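Local structure of alternansucrase (Leuconostoc mesenteroides, 6HVG) at residues Leu171-Asp176 against Arg186-Lys191; Val626-Leu631 against Pro666-Gln671; Gly768-Met773 against Phe779-Gln784; Thr1292-Asp1297 against Gly1330-Ser1335. The protein is a large multidomain enzyme of glycoside hydrolase family 70, built round a (beta/alpha)8 barrel and flanked by repeats of the choline-binding type. One frame throughout, in Å; residues are numbered along the deposited sequence.

The four contacts follow one another along the chain and none touches another. Contacts 2 and 3 belong to the glycoside hydrolase family 70 region, with centres about 38 Å apart; contact 2 packs two helices of the barrel, and contact 3 fastens a loop to the helix that follows it. The side chain of A628 in contact 2 is about 11 Å from the calcium ion held by E575, D581, N625 and D1159. Contact 1 lies in a choline-binding repeat far out on the chain, its centre about 37 Å from that of contact 3. Contact 4 is at another extremity, about 78 Å from contact 1 between centres, joining a family 70 segment to a cell-wall-binding repeat.

Contact 1 of 4, residues Leu171-Asp176 against Arg186-Lys191; sequences LQYFDD and RDVNGK
Two torsions bring Y173 and R186 together: the tyrosine ring lies opposite its own backbone N (chi1 -174°), and the arginine CG sits beside its backbone N (chi1 -70°), which sets its CG over the ring. R186 CG lies over one face of Y173, offset toward the rim, 4.0 Å from the ring centroid in a CH-pi contact. Beyond CG the arginine chain bends twice and leaves the ring, so that the guanidinium stands steeply to it, the two planes 80° apart. The charged end then meets D175 in a salt bridge. Carboxylate and guanidinium are nearly coplanar, and NH2 faces both OD1 and OD2; the modelled position of NH2 is crowded, so the exact length of this bridge is doubtful. Arginine suits the place because its aliphatic part packs on an aromatic face while its end pairs with an acid on the surface. V181 packs against both charged side chains. On the same side of the ring plane, but out beyond its CD2-CE2 side, V188 brings its CG2 branch obliquely to within 3.3 Å of Y173 CE2, a compact apolar partner.

V188 also opens a type II' turn that closes on K191, whose N bonds to V188 O at 2.9 Å. N189 and G190 fill its corners, and asparagine tolerates the positive phi of the first. The strands carrying Y173 and R186 belong to separate two-stranded hairpins, 163-167 with 170-174 and 185-188 with 191-194. Successive beta-hairpins packed through aromatic side chains are characteristic of choline-binding repeats, and Y173 with R186 and V188 fits that pattern.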
loop_
_atom_site.group_PDB
_atom_site.type_symbol
_atom_site.label_atom_id
_atom_site.label_comp_id
_atom_site.label_asym_id
_atom_site.label_seq_id
_atom_site.Cartn_x
_atom_site.Cartn_y
_atom_site.Cartn_z
ATOM N N LEU A 171 14.667 10.522 -28.965
ATOM C CA LEU A 171 15.362 10.910 -30.188
ATOM C C LEU A 171 14.730 12.196 -30.736
ATOM O O LEU A 171 13.550 12.207 -31.108
ATOM C CB LEU A 171 15.288 9.760 -31.200
ATOM C CG LEU A 171 16.104 9.811 -32.486
ATOM C CD1 LEU A 171 17.599 10.014 -32.242
ATOM C CD2 LEU A 171 15.843 8.527 -33.256
ATOM N N GLN A 172 15.510 13.279 -30.756
ATOM C CA GLN A 172 15.007 14.623 -31.068
ATOM C C GLN A 172 15.878 15.285 -32.132
ATOM O O GLN A 172 16.980 14.805 -32.409
ATOM C CB GLN A 172 14.998 15.493 -29.806
ATOM C CG GLN A 172 14.198 14.918 -28.639
ATOM C CD GLN A 172 14.062 15.885 -27.464
ATOM O OE1 GLN A 172 14.954 16.706 -27.211
ATOM N NE2 GLN A 172 12.941 15.787 -26.737
ATOM N N TYR A 173 15.401 16.373 -32.738
ATOM C CA TYR A 173 16.168 17.059 -33.794
ATOM C C TYR A 173 16.122 18.571 -33.609
ATOM O O TYR A 173 15.093 19.114 -33.224
ATOM C CB TYR A 173 15.668 16.669 -35.205
ATOM C CG TYR A 173 16.519 17.225 -36.355
ATOM C CD1 TYR A 173 16.299 18.500 -36.842
ATOM C CD2 TYR A 173 17.552 16.481 -36.944
ATOM C CE1 TYR A 173 17.063 19.029 -37.869
ATOM C CE2 TYR A 173 18.326 17.013 -37.974
ATOM C CZ TYR A 173 18.068 18.294 -38.429
ATOM O OH TYR A 173 18.788 18.894 -39.435
ATOM N N PHE A 174 17.257 19.227 -33.869
ATOM C CA PHE A 174 17.370 20.680 -33.862
ATOM C C PHE A 174 17.987 21.165 -35.169
ATOM O O PHE A 174 18.998 20.637 -35.611
ATOM C CB PHE A 174 18.233 21.136 -32.683
ATOM C CG PHE A 174 17.781 20.581 -31.363
ATOM C CD1 PHE A 174 18.078 19.269 -31.014
ATOM C CD2 PHE A 174 17.040 21.355 -30.484
ATOM C CE1 PHE A 174 17.637 18.734 -29.813
ATOM C CE2 PHE A 174 16.611 20.827 -29.272
ATOM C CZ PHE A 174 16.902 19.513 -28.933
ATOM N N ASP A 175 17.371 22.166 -35.787
ATOM C CA ASP A 175 17.864 22.744 -37.053
ATOM C C ASP A 175 19.167 23.498 -36.794
ATOM O O ASP A 175 19.702 23.411 -35.686
ATOM C CB ASP A 175 16.812 23.693 -37.655
ATOM C CG ASP A 175 15.645 22.966 -38.306
ATOM O OD1 ASP A 175 15.873 21.940 -38.982
ATOM O OD2 ASP A 175 14.496 23.453 -38.176
ATOM N N ASP A 176 19.679 24.223 -37.797
ATOM C CA ASP A 176 20.963 24.968 -37.663
ATOM C C ASP A 176 20.973 26.109 -36.607
ATOM O O ASP A 176 22.008 26.367 -35.975
ATOM C CB ASP A 176 21.437 25.515 -39.020
ATOM C CG ASP A 176 21.806 24.404 -40.026
ATOM O OD1 ASP A 176 21.833 24.693 -41.241
ATOM O OD2 ASP A 176 22.075 23.249 -39.629
ATOM N N ARG A 186 12.430 15.378 -40.820
ATOM C CA ARG A 186 13.778 15.854 -41.164
ATOM C C ARG A 186 14.618 14.721 -41.764
ATOM O O ARG A 186 14.357 13.554 -41.500
ATOM C CB ARG A 186 14.469 16.445 -39.936
ATOM C CG ARG A 186 13.898 17.776 -39.452
ATOM C CD ARG A 186 14.104 18.929 -40.441
ATOM N NE ARG A 186 12.847 19.669 -40.569
ATOM C CZ ARG A 186 12.576 20.841 -40.014
ATOM N NH1 ARG A 186 11.382 21.376 -40.188
ATOM N NH2 ARG A 186 13.478 21.481 -39.299
ATOM N N ASP A 187 15.606 15.064 -42.583
ATOM C CA ASP A 187 16.458 14.077 -43.241
ATOM C C ASP A 187 17.841 14.077 -42.621
ATOM O O ASP A 187 18.587 15.027 -42.792
ATOM C CB ASP A 187 16.594 14.405 -44.722
ATOM C CG ASP A 187 15.327 14.168 -45.492
ATOM O OD1 ASP A 187 14.685 13.120 -45.282
ATOM O OD2 ASP A 187 14.984 15.012 -46.347
ATOM N N VAL A 188 18.194 13.005 -41.925
ATOM C CA VAL A 188 19.536 12.851 -41.351
ATOM C C VAL A 188 20.105 11.525 -41.839
ATOM O O VAL A 188 19.433 10.508 -41.755
ATOM C CB VAL A 188 19.522 12.854 -39.804
ATOM C CG1 VAL A 188 20.935 13.031 -39.251
ATOM C CG2 VAL A 188 18.607 13.954 -39.272
ATOM N N ASN A 189 21.341 11.544 -42.343
ATOM C CA ASN A 189 21.963 10.372 -42.981
ATOM C C ASN A 189 21.026 9.821 -44.053
ATOM O O ASN A 189 20.570 10.594 -44.900
ATOM C CB ASN A 189 22.383 9.316 -41.942
ATOM C CG ASN A 189 23.420 9.847 -40.960
ATOM O OD1 ASN A 189 24.352 10.544 -41.353
ATOM N ND2 ASN A 189 23.256 9.525 -39.674
ATOM N N GLY A 190 20.721 8.525 -44.028
ATOM C CA GLY A 190 19.815 7.949 -45.017
ATOM C C GLY A 190 18.383 7.877 -44.520
ATOM O O GLY A 190 17.531 7.267 -45.157
ATOM N N LYS A 191 18.106 8.502 -43.380
ATOM C CA LYS A 191 16.837 8.321 -42.693
ATOM C C LYS A 191 15.890 9.517 -42.844
ATOM O O LYS A 191 16.295 10.660 -42.773
ATOM C CB LYS A 191 17.095 8.029 -41.209
ATOM C CG LYS A 191 18.033 6.846 -40.951
ATOM C CD LYS A 191 17.613 5.598 -41.728
ATOM C CE LYS A 191 18.089 4.306 -41.069
ATOM N NZ LYS A 191 19.493 4.339 -40.590
#

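Contact 2 of 4, residues Val626-Leu631 against Pro666-Gln671; sequences VDADLL and PQYVNQ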
loop_
_atom_site.group_PDB
_atom_site.type_symbol
_atom_site.label_atom_id
_atom_site.label_comp_id
_atom_site.label_asym_id
_atom_site.label_seq_id
_atom_site.Cartn_x
_atom_site.Cartn_y
_atom_site.Cartn_z
ATOM N N VAL A 626 -3.744 1.677 16.154
ATOM C CA VAL A 626 -3.880 0.972 17.418
ATOM C C VAL A 626 -4.910 1.658 18.328
ATOM O O VAL A 626 -5.465 2.699 17.982
ATOM C CB VAL A 626 -2.540 0.894 18.174
ATOM C CG1 VAL A 626 -1.475 0.232 17.311
ATOM C CG2 VAL A 626 -2.084 2.266 18.668
ATOM N N ASP A 627 -5.193 1.035 19.469
ATOM C CA ASP A 627 -6.142 1.573 20.460
ATOM C C ASP A 627 -5.497 2.728 21.221
ATOM O O ASP A 627 -4.448 2.577 21.857
ATOM C CB ASP A 627 -6.599 0.474 21.436
ATOM C CG ASP A 627 -7.802 0.885 22.280
ATOM O OD1 ASP A 627 -7.815 1.984 22.870
ATOM O OD2 ASP A 627 -8.736 0.085 22.383
ATOM N N ALA A 628 -6.129 3.888 21.147
ATOM C CA ALA A 628 -5.542 5.113 21.681
ATOM C C ALA A 628 -5.346 5.118 23.214
ATOM O O ALA A 628 -4.689 6.007 23.751
ATOM C CB ALA A 628 -6.382 6.295 21.245
ATOM N N ASP A 629 -5.917 4.144 23.913
ATOM C CA ASP A 629 -5.619 3.948 25.334
ATOM C C ASP A 629 -4.130 3.855 25.617
ATOM O O ASP A 629 -3.678 4.255 26.684
ATOM C CB ASP A 629 -6.267 2.663 25.848
ATOM C CG ASP A 629 -7.777 2.780 26.045
ATOM O OD1 ASP A 629 -8.306 3.917 26.158
ATOM O OD2 ASP A 629 -8.419 1.704 26.115
ATOM N N LEU A 630 -3.366 3.330 24.668
ATOM C CA LEU A 630 -1.940 3.179 24.854
ATOM C C LEU A 630 -1.241 4.498 25.124
ATOM O O LEU A 630 -0.198 4.520 25.778
ATOM C CB LEU A 630 -1.291 2.478 23.652
ATOM C CG LEU A 630 -1.655 1.015 23.411
ATOM C CD1 LEU A 630 -0.813 0.449 22.278
ATOM C CD2 LEU A 630 -1.485 0.180 24.671
ATOM N N LEU A 631 -1.781 5.594 24.605
ATOM C CA LEU A 631 -1.176 6.892 24.833
ATOM C C LEU A 631 -1.315 7.285 26.298
ATOM O O LEU A 631 -0.357 7.805 26.904
ATOM C CB LEU A 631 -1.803 7.964 23.935
ATOM C CG LEU A 631 -1.787 7.736 22.426
ATOM C CD1 LEU A 631 -2.261 8.970 21.695
ATOM C CD2 LEU A 631 -0.412 7.360 21.930
ATOM N N PRO A 666 -3.283 16.415 16.519
ATOM C CA PRO A 666 -2.715 17.481 17.337
ATOM C C PRO A 666 -3.640 17.996 18.418
ATOM O O PRO A 666 -3.219 18.154 19.539
ATOM C CB PRO A 666 -2.444 18.579 16.318
ATOM C CG PRO A 666 -2.054 17.819 15.109
ATOM C CD PRO A 666 -2.978 16.619 15.097
ATOM N N GLN A 667 -4.898 18.231 18.079
ATOM C CA GLN A 667 -5.862 18.822 19.001
ATOM C C GLN A 667 -6.303 17.807 20.045
ATOM O O GLN A 667 -6.507 18.173 21.199
ATOM C CB GLN A 667 -7.087 19.360 18.247
ATOM C CG GLN A 667 -6.836 20.587 17.368
ATOM C CD GLN A 667 -5.968 20.312 16.121
ATOM O OE1 GLN A 667 -5.992 19.212 15.549
ATOM N NE2 GLN A 667 -5.151 21.296 15.743
ATOM N N TYR A 668 -6.434 16.536 19.651
ATOM C CA TYR A 668 -6.655 15.464 20.620
ATOM C C TYR A 668 -5.525 15.434 21.647
ATOM O O TYR A 668 -5.770 15.482 22.839
ATOM C CB TYR A 668 -6.733 14.099 19.935
ATOM C CG TYR A 668 -6.900 12.954 20.910
ATOM C CD1 TYR A 668 -5.797 12.340 21.494
ATOM C CD2 TYR A 668 -8.156 12.495 21.252
ATOM C CE1 TYR A 668 -5.951 11.313 22.407
ATOM C CE2 TYR A 668 -8.317 11.462 22.148
ATOM C CZ TYR A 668 -7.226 10.867 22.728
ATOM O OH TYR A 668 -7.429 9.847 23.631
ATOM N N VAL A 669 -4.284 15.356 21.173
ATOM C CA VAL A 669 -3.132 15.218 22.046
ATOM C C VAL A 669 -3.088 16.365 23.063
ATOM O O VAL A 669 -2.790 16.165 24.236
ATOM C CB VAL A 669 -1.820 15.150 21.226
ATOM C CG1 VAL A 669 -0.590 15.259 22.133
ATOM C CG2 VAL A 669 -1.749 13.869 20.396
ATOM N N ASN A 670 -3.402 17.564 22.605
ATOM C CA ASN A 670 -3.411 18.750 23.452
ATOM C C ASN A 670 -4.546 18.726 24.482
ATOM O O ASN A 670 -4.358 19.179 25.605
ATOM C CB ASN A 670 -3.500 20.012 22.584
ATOM C CG ASN A 670 -3.340 21.279 23.384
ATOM O OD1 ASN A 670 -2.325 21.501 24.007
ATOM N ND2 ASN A 670 -4.344 22.110 23.366
ATOM N N GLN A 671 -5.716 18.208 24.102
ATOM C CA GLN A 671 -6.818 18.020 25.057
ATOM C C GLN A 671 -6.411 17.035 26.140
ATOM O O GLN A 671 -6.761 17.210 27.305
ATOM C CB GLN A 671 -8.086 17.519 24.376
ATOM C CG GLN A 671 -8.883 18.548 23.589
ATOM C CD GLN A 671 -9.968 17.880 22.726
ATOM O OE1 GLN A 671 -10.889 17.230 23.252
ATOM N NE2 GLN A 671 -9.864 18.028 21.399
HETATM O O HOH W 1 -5.714 8.561 24.842
#
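Y668 reaches across to A628 and L631 hydroxyl first, its ring carried out from the helix with CG opposite the backbone N (chi1 177°). L631 approaches the ring obliquely, its CD1 4.4 Å from Y668 CE1, a loose apolar touch between a branched side chain and an aromatic. The methyl of A628 stands beyond the hydroxyl, CB being 4.4 Å from Y668 OH, and this small side chain lets the phenol end come near enough for one water to link it to the backbone. A water lying in the plane of the ring completes the link: it donates to A628 O at 3.0 Å and also bonds to Y668 OH. Helices 629-642 and 665-671 flank neighbouring parallel strands of the (beta/alpha)8 barrel, and L631 and V669 both rest on L658 of strand 657-658. The chain from strand 617-620 through helix 629-642 to that strand is a beta-alpha-beta crossover. At the entry to the first helix D627 accepts from D629 N through the anti lone pair of OD1, a nearly straight capping bond of 167°. Aspartate is apt there, being short enough to turn back on the backbone; its OD2 and D629 OD2 both bond to S1229 OG.

Contact 3 of 4, residues Gly768-Met773 against Phe779-Gln784; sequences GIIKNM and FDQLAQ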
loop_
_atom_site.group_PDB
_atom_site.type_symbol
_atom_site.label_atom_id
_atom_site.label_comp_id
_atom_site.label_asym_id
_atom_site.label_seq_id
_atom_site.Cartn_x
_atom_site.Cartn_y
_atom_site.Cartn_z
ATOM N N GLY A 768 14.990 -0.879 -13.711
ATOM C CA GLY A 768 14.664 -2.287 -13.941
ATOM C C GLY A 768 15.128 -3.272 -12.882
ATOM O O GLY A 768 15.189 -4.472 -13.138
ATOM N N ILE A 769 15.441 -2.789 -11.684
ATOM C CA ILE A 769 15.934 -3.661 -10.616
ATOM C C ILE A 769 14.794 -4.439 -9.952
ATOM O O ILE A 769 14.961 -5.593 -9.572
ATOM C CB ILE A 769 16.734 -2.857 -9.585
ATOM C CG1 ILE A 769 17.883 -2.165 -10.313
ATOM C CG2 ILE A 769 17.244 -3.781 -8.478
ATOM C CD1 ILE A 769 18.952 -1.609 -9.402
ATOM N N ILE A 770 13.635 -3.806 -9.852
ATOM C CA ILE A 770 12.422 -4.478 -9.424
ATOM C C ILE A 770 11.309 -3.984 -10.313
ATOM O O ILE A 770 11.453 -2.969 -11.004
ATOM C CB ILE A 770 12.069 -4.162 -7.968
ATOM C CG1 ILE A 770 11.902 -2.647 -7.773
ATOM C CG2 ILE A 770 13.142 -4.711 -7.052
ATOM C CD1 ILE A 770 11.509 -2.248 -6.368
ATOM N N LYS A 771 10.176 -4.669 -10.269
ATOM C CA LYS A 771 9.025 -4.258 -11.068
ATOM C C LYS A 771 7.995 -3.484 -10.243
ATOM O O LYS A 771 7.499 -2.450 -10.679
ATOM C CB LYS A 771 8.426 -5.484 -11.740
ATOM C CG LYS A 771 9.476 -6.211 -12.577
ATOM C CD LYS A 771 8.924 -7.394 -13.374
ATOM C CE LYS A 771 10.025 -8.104 -14.167
ATOM N NZ LYS A 771 11.176 -8.560 -13.330
ATOM N N ASN A 772 7.720 -3.962 -9.033
ATOM C CA ASN A 772 6.677 -3.375 -8.177
ATOM C C ASN A 772 7.228 -2.891 -6.844
ATOM O O ASN A 772 8.206 -3.435 -6.337
ATOM C CB ASN A 772 5.599 -4.419 -7.868
ATOM C CG ASN A 772 4.703 -4.712 -9.044
ATOM O OD1 ASN A 772 5.046 -4.432 -10.182
ATOM N ND2 ASN A 772 3.544 -5.280 -8.771
ATOM N N MET A 773 6.552 -1.923 -6.237
ATOM C CA MET A 773 6.960 -1.387 -4.928
ATOM C C MET A 773 6.905 -2.454 -3.830
ATOM O O MET A 773 7.724 -2.436 -2.885
ATOM C CB MET A 773 6.094 -0.181 -4.553
ATOM C CG MET A 773 6.187 0.964 -5.558
ATOM S SD MET A 773 7.500 2.156 -5.224
ATOM C CE MET A 773 6.693 3.182 -3.995
ATOM N N PHE A 779 19.537 -7.429 -0.693
ATOM C CA PHE A 779 20.427 -6.339 -0.271
ATOM C C PHE A 779 21.347 -5.838 -1.380
ATOM O O PHE A 779 21.573 -4.632 -1.474
ATOM C CB PHE A 779 21.284 -6.735 0.935
ATOM C CG PHE A 779 20.674 -6.362 2.248
ATOM C CD1 PHE A 779 20.624 -5.023 2.645
ATOM C CD2 PHE A 779 20.157 -7.339 3.097
ATOM C CE1 PHE A 779 20.081 -4.670 3.869
ATOM C CE2 PHE A 779 19.605 -6.983 4.315
ATOM C CZ PHE A 779 19.557 -5.649 4.695
ATOM N N ASP A 780 21.891 -6.741 -2.198
ATOM C CA ASP A 780 22.660 -6.358 -3.393
ATOM C C ASP A 780 21.811 -5.527 -4.345
ATOM O O ASP A 780 22.286 -4.554 -4.902
ATOM C CB ASP A 780 23.218 -7.598 -4.120
ATOM C CG ASP A 780 23.956 -8.529 -3.171
ATOM O OD1 ASP A 780 24.858 -9.264 -3.622
ATOM O OD2 ASP A 780 23.633 -8.518 -1.954
ATOM N N GLN A 781 20.569 -5.942 -4.551
ATOM C CA GLN A 781 19.649 -5.206 -5.398
ATOM C C GLN A 781 19.454 -3.799 -4.846
ATOM O O GLN A 781 19.448 -2.826 -5.601
ATOM C CB GLN A 781 18.293 -5.914 -5.476
ATOM C CG GLN A 781 18.162 -6.959 -6.576
ATOM C CD GLN A 781 16.908 -7.782 -6.410
ATOM O OE1 GLN A 781 16.849 -8.632 -5.542
ATOM N NE2 GLN A 781 15.890 -7.504 -7.211
ATOM N N LEU A 782 19.305 -3.697 -3.527
ATOM C CA LEU A 782 19.207 -2.389 -2.883
ATOM C C LEU A 782 20.447 -1.510 -3.121
ATOM O O LEU A 782 20.317 -0.327 -3.451
ATOM C CB LEU A 782 18.990 -2.551 -1.393
ATOM C CG LEU A 782 18.850 -1.277 -0.550
ATOM C CD1 LEU A 782 17.793 -0.352 -1.094
ATOM C CD2 LEU A 782 18.518 -1.668 0.886
ATOM N N ALA A 783 21.636 -2.098 -2.979
ATOM C CA ALA A 783 22.901 -1.377 -3.161
ATOM C C ALA A 783 23.073 -0.784 -4.556
ATOM O O ALA A 783 23.545 0.352 -4.700
ATOM C CB ALA A 783 24.078 -2.284 -2.833
ATOM N N GLN A 784 22.700 -1.552 -5.577
ATOM C CA GLN A 784 22.773 -1.091 -6.973
ATOM C C GLN A 784 21.831 0.076 -7.217
ATOM O O GLN A 784 22.210 1.049 -7.873
ATOM C CB GLN A 784 22.367 -2.197 -7.939
ATOM C CG GLN A 784 23.308 -3.381 -8.028
ATOM C CD GLN A 784 22.694 -4.543 -8.799
ATOM O OE1 GLN A 784 21.615 -4.423 -9.393
ATOM N NE2 GLN A 784 23.377 -5.678 -8.784
#
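Q781 lies alongside I769, the two side chains running past each other in opposite directions. At its root, Q781 CB is 3.8 Å from I769 CG2, the methyl branch that also packs near the backbone O of Q781. CG meets the same methyl, giving the glutamine an apolar stem against a beta-branched partner. From there the chain is extended (chi2 169°), which carries the amide beyond the isoleucine side chain to its backbone. NE2 donates to I769 O at 3.2 Å, in the plane of its own amide but tilted 33° from that of the carbonyl. The same nitrogen lies 3.9 Å from I770 CG2. OE1 turns the other way and accepts from T778 N just ahead of the helix, so both ends of the amide are used, as glutamine allows. The other branch of I769 goes one turn on, CD1 resting 3.8 Å from Q784 CB. G768, with positive phi, is the C-prime residue of the Schellman motif that ends helix 757-766. The loop thus leaves one helix, packs I770 back on M764 and I765 of that helix, and is bonded by Q781 to the first turn of helix 779-793.

Contact 4 of 4, residues Thr1292-Asp1297 against Gly1330-Ser1335; sequences TGFISD and GYMVRS
Y1331 and D1297 form the polar half of this contact: the hydroxyl OH donates to OD2 at 2.8 Å, using the syn lone pair of the carboxylate. The acid sits at the edge of the ring, near its plane, with the carboxylate turned 62° against it. D1297 gets there with CG between its backbone N and carbonyl carbon (chi1 76°). The apolar half is M1332 against F1294, their side chains crossing at about a right angle, with CE 4.0 Å from CD2. Methionine fits here because its flexible thioether can bend at chi3 and bring the methyl to the ring obliquely.

In the next shell, D1297 OD1 accepts from G1300 N, so the two carboxylate oxygens serve different partners and the acid is tied to the turn beyond its strand. The ring of F1294 stacks on that of F378 and meets Y1303, while M1332 also rests on Y1324 and F1326. G1293, where the chain turns a corner, has backbone angles suited to glycine. Strand 1294-1296 pairs antiparallel with 1301-1304, whose V1301 bonds by its backbone to M1332; the loop 1330-1335 therefore runs from strand 1323-1326 past this hairpin on its way to strand 1342-1345.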
loop_
_atom_site.group_PDB
_atom_site.type_symbol
_atom_site.label_atom_id
_atom_site.label_comp_id
_atom_site.label_asym_id
_atom_site.label_seq_id
_atom_site.Cartn_x
_atom_site.Cartn_y
_atom_site.Cartn_z
ATOM N N THR A 1292 -22.794 -41.558 -2.439
ATOM C CA THR A 1292 -22.684 -40.223 -2.987
ATOM C C THR A 1292 -23.450 -40.089 -4.277
ATOM O O THR A 1292 -23.397 -40.967 -5.120
ATOM C CB THR A 1292 -21.207 -39.803 -3.128
ATOM O OG1 THR A 1292 -21.112 -38.468 -3.619
ATOM C CG2 THR A 1292 -20.477 -40.725 -4.057
ATOM N N GLY A 1293 -24.156 -38.974 -4.431
ATOM C CA GLY A 1293 -24.866 -38.710 -5.649
ATOM C C GLY A 1293 -26.234 -38.173 -5.378
ATOM O O GLY A 1293 -26.651 -38.018 -4.207
ATOM N N PHE A 1294 -26.949 -37.915 -6.466
ATOM C CA PHE A 1294 -28.300 -37.441 -6.420
ATOM C C PHE A 1294 -29.251 -38.639 -6.538
ATOM O O PHE A 1294 -29.122 -39.441 -7.444
ATOM C CB PHE A 1294 -28.553 -36.515 -7.605
ATOM C CG PHE A 1294 -27.679 -35.318 -7.646
ATOM C CD1 PHE A 1294 -26.422 -35.400 -8.168
ATOM C CD2 PHE A 1294 -28.131 -34.067 -7.202
ATOM C CE1 PHE A 1294 -25.609 -34.275 -8.221
ATOM C CE2 PHE A 1294 -27.319 -32.944 -7.256
ATOM C CZ PHE A 1294 -26.056 -33.055 -7.760
ATOM N N ILE A 1295 -30.231 -38.721 -5.646
ATOM C CA ILE A 1295 -31.228 -39.782 -5.707
ATOM C C ILE A 1295 -32.613 -39.169 -5.592
ATOM O O ILE A 1295 -32.868 -38.407 -4.695
ATOM C CB ILE A 1295 -31.016 -40.818 -4.595
ATOM C CG1 ILE A 1295 -31.935 -42.035 -4.841
ATOM C CG2 ILE A 1295 -31.169 -40.177 -3.214
ATOM C CD1 ILE A 1295 -31.725 -43.184 -3.877
ATOM N N SER A 1296 -33.505 -39.521 -6.500
ATOM C CA SER A 1296 -34.892 -39.075 -6.456
ATOM C C SER A 1296 -35.698 -39.978 -5.554
ATOM O O SER A 1296 -35.415 -41.171 -5.418
ATOM C CB SER A 1296 -35.528 -39.120 -7.851
ATOM O OG SER A 1296 -35.378 -37.901 -8.554
ATOM N N ASP A 1297 -36.733 -39.396 -4.950
ATOM C CA ASP A 1297 -37.805 -40.166 -4.301
ATOM C C ASP A 1297 -39.183 -39.501 -4.582
ATOM O O ASP A 1297 -39.272 -38.524 -5.331
ATOM C CB ASP A 1297 -37.491 -40.407 -2.818
ATOM C CG ASP A 1297 -37.711 -39.181 -1.938
ATOM O OD1 ASP A 1297 -38.463 -38.250 -2.327
ATOM O OD2 ASP A 1297 -37.149 -39.142 -0.804
ATOM N N GLY A 1330 -33.911 -31.566 3.358
ATOM C CA GLY A 1330 -32.945 -32.355 2.607
ATOM C C GLY A 1330 -33.331 -32.526 1.153
ATOM O O GLY A 1330 -32.822 -33.424 0.481
ATOM N N TYR A 1331 -34.210 -31.656 0.655
ATOM C CA TYR A 1331 -34.751 -31.783 -0.692
ATOM C C TYR A 1331 -34.378 -30.598 -1.563
ATOM O O TYR A 1331 -34.500 -29.461 -1.148
ATOM C CB TYR A 1331 -36.288 -31.938 -0.651
ATOM C CG TYR A 1331 -36.744 -33.318 -0.224
ATOM C CD1 TYR A 1331 -36.538 -34.411 -1.042
ATOM C CD2 TYR A 1331 -37.351 -33.534 1.013
ATOM C CE1 TYR A 1331 -36.941 -35.670 -0.660
ATOM C CE2 TYR A 1331 -37.743 -34.799 1.406
ATOM C CZ TYR A 1331 -37.534 -35.854 0.566
ATOM O OH TYR A 1331 -37.925 -37.118 0.936
ATOM N N MET A 1332 -33.925 -30.888 -2.768
ATOM C CA MET A 1332 -33.648 -29.887 -3.778
ATOM C C MET A 1332 -34.871 -29.021 -3.995
ATOM O O MET A 1332 -35.992 -29.522 -4.033
ATOM C CB MET A 1332 -33.273 -30.603 -5.083
ATOM C CG MET A 1332 -33.014 -29.724 -6.270
ATOM S SD MET A 1332 -32.746 -30.666 -7.781
ATOM C CE MET A 1332 -31.187 -31.442 -7.398
ATOM N N VAL A 1333 -34.660 -27.722 -4.137
ATOM C CA VAL A 1333 -35.746 -26.786 -4.428
ATOM C C VAL A 1333 -35.916 -26.720 -5.928
ATOM O O VAL A 1333 -34.927 -26.581 -6.658
ATOM C CB VAL A 1333 -35.432 -25.369 -3.878
ATOM C CG1 VAL A 1333 -36.363 -24.313 -4.453
ATOM C CG2 VAL A 1333 -35.479 -25.379 -2.345
ATOM N N ARG A 1334 -37.163 -26.808 -6.382
ATOM C CA ARG A 1334 -37.480 -26.850 -7.806
ATOM C C ARG A 1334 -38.783 -26.120 -8.063
ATOM O O ARG A 1334 -39.692 -26.206 -7.264
ATOM C CB ARG A 1334 -37.644 -28.315 -8.252
ATOM C CG ARG A 1334 -36.457 -29.233 -7.943
ATOM C CD ARG A 1334 -36.672 -30.655 -8.443
ATOM N NE ARG A 1334 -37.692 -31.322 -7.647
ATOM C CZ ARG A 1334 -38.735 -31.983 -8.127
ATOM N NH1 ARG A 1334 -38.921 -32.131 -9.435
ATOM N NH2 ARG A 1334 -39.594 -32.506 -7.271
ATOM N N SER A 1335 -38.903 -25.452 -9.196
ATOM C CA SER A 1335 -40.132 -24.725 -9.500
ATOM C C SER A 1335 -41.217 -25.674 -9.967
ATOM O O SER A 1335 -40.969 -26.620 -10.722
ATOM C CB SER A 1335 -39.884 -23.621 -10.536
ATOM O OG SER A 1335 -39.546 -24.146 -11.813
#